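Local coordinates for putative peptide ABC-transport system periplasmic peptide-binding protein (Campylobacter jejuni, PDB 4OEV), which binds nickel(II), here together with oxalate, as the extracytoplasmic component of an ABC-type importer, at residues A[240-245]-A[458-463]. Sequence-based numbering, arbitrary orientation.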
loop_
_atom_site.group_PDB
_atom_site.type_symbol
_atom_site.label_atom_id
_atom_site.label_comp_id
_atom_site.label_asym_id
_atom_site.label_seq_id
_atom_site.Cartn_x
_atom_site.Cartn_y
_atom_site.Cartn_z
ATOM N N ASP A 240 1.159 -4.411 -6.515
ATOM C CA ASP A 240 1.121 -2.968 -6.683
ATOM C C ASP A 240 0.737 -2.563 -8.110
ATOM O O ASP A 240 1.402 -2.988 -9.052
ATOM C CB ASP A 240 2.494 -2.398 -6.341
ATOM C CG ASP A 240 2.476 -0.898 -6.215
ATOM O OD1 ASP A 240 1.380 -0.301 -6.160
ATOM O OD2 ASP A 240 3.557 -0.313 -6.117
ATOM N N TYR A 241 -0.299 -1.749 -8.279
ATOM C CA TYR A 241 -0.639 -1.251 -9.655
ATOM C C TYR A 241 -0.552 0.282 -9.774
ATOM O O TYR A 241 -0.621 1.001 -8.776
ATOM C CB TYR A 241 -2.044 -1.728 -10.076
ATOM C CG TYR A 241 -3.156 -1.176 -9.184
ATOM C CD1 TYR A 241 -3.655 0.117 -9.382
ATOM C CD2 TYR A 241 -3.716 -1.950 -8.175
ATOM C CE1 TYR A 241 -4.663 0.636 -8.543
ATOM C CE2 TYR A 241 -4.743 -1.444 -7.350
ATOM C CZ TYR A 241 -5.177 -0.155 -7.533
ATOM O OH TYR A 241 -6.160 0.363 -6.730
ATOM N N ARG A 242 -0.380 0.786 -11.004
ATOM C CA ARG A 242 -0.434 2.209 -11.288
ATOM C C ARG A 242 -1.692 2.477 -12.103
ATOM O O ARG A 242 -2.105 1.632 -12.864
ATOM C CB ARG A 242 0.789 2.735 -12.096
ATOM C CG ARG A 242 2.096 2.635 -11.298
ATOM C CD ARG A 242 2.209 3.707 -10.241
ATOM N NE ARG A 242 3.255 3.373 -9.292
ATOM C CZ ARG A 242 3.097 2.575 -8.243
ATOM N NH1 ARG A 242 1.927 1.991 -7.979
ATOM N NH2 ARG A 242 4.125 2.336 -7.452
ATOM N N ALA A 243 -2.273 3.648 -11.909
ATOM C CA ALA A 243 -3.534 4.038 -12.568
ATOM C C ALA A 243 -3.636 5.536 -12.629
ATOM O O ALA A 243 -2.964 6.217 -11.844
ATOM C CB ALA A 243 -4.777 3.419 -11.770
ATOM N N LEU A 244 -4.476 6.060 -13.556
ATOM C CA LEU A 244 -4.898 7.449 -13.498
ATOM C C LEU A 244 -6.114 7.529 -12.570
ATOM O O LEU A 244 -7.136 6.904 -12.858
ATOM C CB LEU A 244 -5.296 8.014 -14.884
ATOM C CG LEU A 244 -5.656 9.485 -14.836
ATOM C CD1 LEU A 244 -4.380 10.204 -14.481
ATOM C CD2 LEU A 244 -6.227 9.956 -16.277
ATOM N N MET A 245 -5.996 8.302 -11.489
ATOM C CA MET A 245 -7.125 8.561 -10.553
ATOM C C MET A 245 -7.938 9.712 -11.140
ATOM O O MET A 245 -7.398 10.795 -11.265
ATOM C CB MET A 245 -6.598 8.967 -9.172
ATOM C CG MET A 245 -7.649 9.193 -7.961
ATOM S SD MET A 245 -7.132 10.558 -6.859
ATOM C CE MET A 245 -7.538 11.970 -7.897
ATOM N N ALA A 458 -1.085 -0.538 -15.082
ATOM C CA ALA A 458 -0.220 -1.701 -15.035
ATOM C C ALA A 458 0.099 -2.166 -13.594
ATOM O O ALA A 458 0.182 -1.347 -12.681
ATOM C CB ALA A 458 1.080 -1.421 -15.761
ATOM N N TYR A 459 0.293 -3.467 -13.441
ATOM C CA TYR A 459 0.865 -4.059 -12.225
ATOM C C TYR A 459 2.391 -4.116 -12.373
ATOM O O TYR A 459 2.882 -4.422 -13.445
ATOM C CB TYR A 459 0.316 -5.458 -11.997
ATOM C CG TYR A 459 -1.059 -5.466 -11.343
ATOM C CD1 TYR A 459 -1.204 -5.664 -9.976
ATOM C CD2 TYR A 459 -2.210 -5.330 -12.103
ATOM C CE1 TYR A 459 -2.475 -5.701 -9.368
ATOM C CE2 TYR A 459 -3.489 -5.343 -11.506
ATOM C CZ TYR A 459 -3.614 -5.541 -10.151
ATOM O OH TYR A 459 -4.868 -5.557 -9.570
ATOM N N LEU A 460 3.118 -3.758 -11.316
ATOM C CA LEU A 460 4.573 -3.637 -11.373
ATOM C C LEU A 460 5.353 -4.801 -10.742
ATOM O O LEU A 460 4.935 -5.370 -9.708
ATOM C CB LEU A 460 4.990 -2.351 -10.673
ATOM C CG LEU A 460 4.292 -1.088 -11.078
ATOM C CD1 LEU A 460 4.870 0.030 -10.234
ATOM C CD2 LEU A 460 4.546 -0.811 -12.606
ATOM N N ASP A 461 6.469 -5.171 -11.370
ATOM C CA ASP A 461 7.502 -5.907 -10.651
ATOM C C ASP A 461 8.438 -4.884 -10.049
ATOM O O ASP A 461 8.519 -3.743 -10.511
ATOM C CB ASP A 461 8.306 -6.844 -11.538
ATOM C CG ASP A 461 7.596 -8.108 -11.833
ATOM O OD1 ASP A 461 6.476 -8.272 -11.327
ATOM O OD2 ASP A 461 8.176 -8.957 -12.545
ATOM N N PHE A 462 9.181 -5.303 -9.037
ATOM C CA PHE A 462 10.144 -4.405 -8.435
ATOM C C PHE A 462 11.520 -4.989 -8.588
ATOM O O PHE A 462 11.693 -6.207 -8.587
ATOM C CB PHE A 462 9.812 -4.139 -6.958
ATOM C CG PHE A 462 8.714 -3.135 -6.784
ATOM C CD1 PHE A 462 9.008 -1.781 -6.773
ATOM C CD2 PHE A 462 7.405 -3.541 -6.646
ATOM C CE1 PHE A 462 8.003 -0.814 -6.661
ATOM C CE2 PHE A 462 6.375 -2.572 -6.529
ATOM C CZ PHE A 462 6.679 -1.226 -6.524
ATOM N N ALA A 463 12.497 -4.101 -8.725
ATOM C CA ALA A 463 13.879 -4.524 -8.811
ATOM C C ALA A 463 14.600 -4.127 -7.531
ATOM O O ALA A 463 14.840 -2.941 -7.288
ATOM C CB ALA A 463 14.575 -3.895 -10.077
#
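Asp240 OD1 is gripped by two hydrogen bonds, from Arg242 NH1 at 3.0 Å and from His480 ND1. OD2 also has two, from Arg242 NH2 and the backbone N of His481. Arg242 thus holds the carboxylate end-on, one nitrogen to each oxygen, approaching from above the carboxylate plane. Its chain bends at chi2 (-76°) to fold back over Asp240. Leu460 CD1 sits over the centre of the guanidinium face, 3.7 Å from Arg242 CZ. Phe462 comes from the side, nearly coplanar with the carboxylate, its CZ edge 3.3 Å from Asp240 OD2.

The backbones pair as antiparallel strands. Leu460 N donates to Asp240 O (2.9 Å), almost along the C=O axis. Arg242 N donates to Ala458 O (2.8 Å), and Ala458 N returns a longer bond to Arg242 O (3.3 Å). Tyr241 and Tyr459 share the face opposite Arg242 and Ala458. There Tyr241 CB lies over the Tyr459 ring, a CH-pi contact 3.9 Å from its centroid. The Tyr241 ring turns its edge to that same ring face, with planes at 63°. Tyr459 OH is tied to His285 O.

His480 and His481 bind nickel. Asp240 is therefore a second-shell residue, and its charge, partly offset by the salt bridge to Arg242, may orient His480 and modestly polarise it.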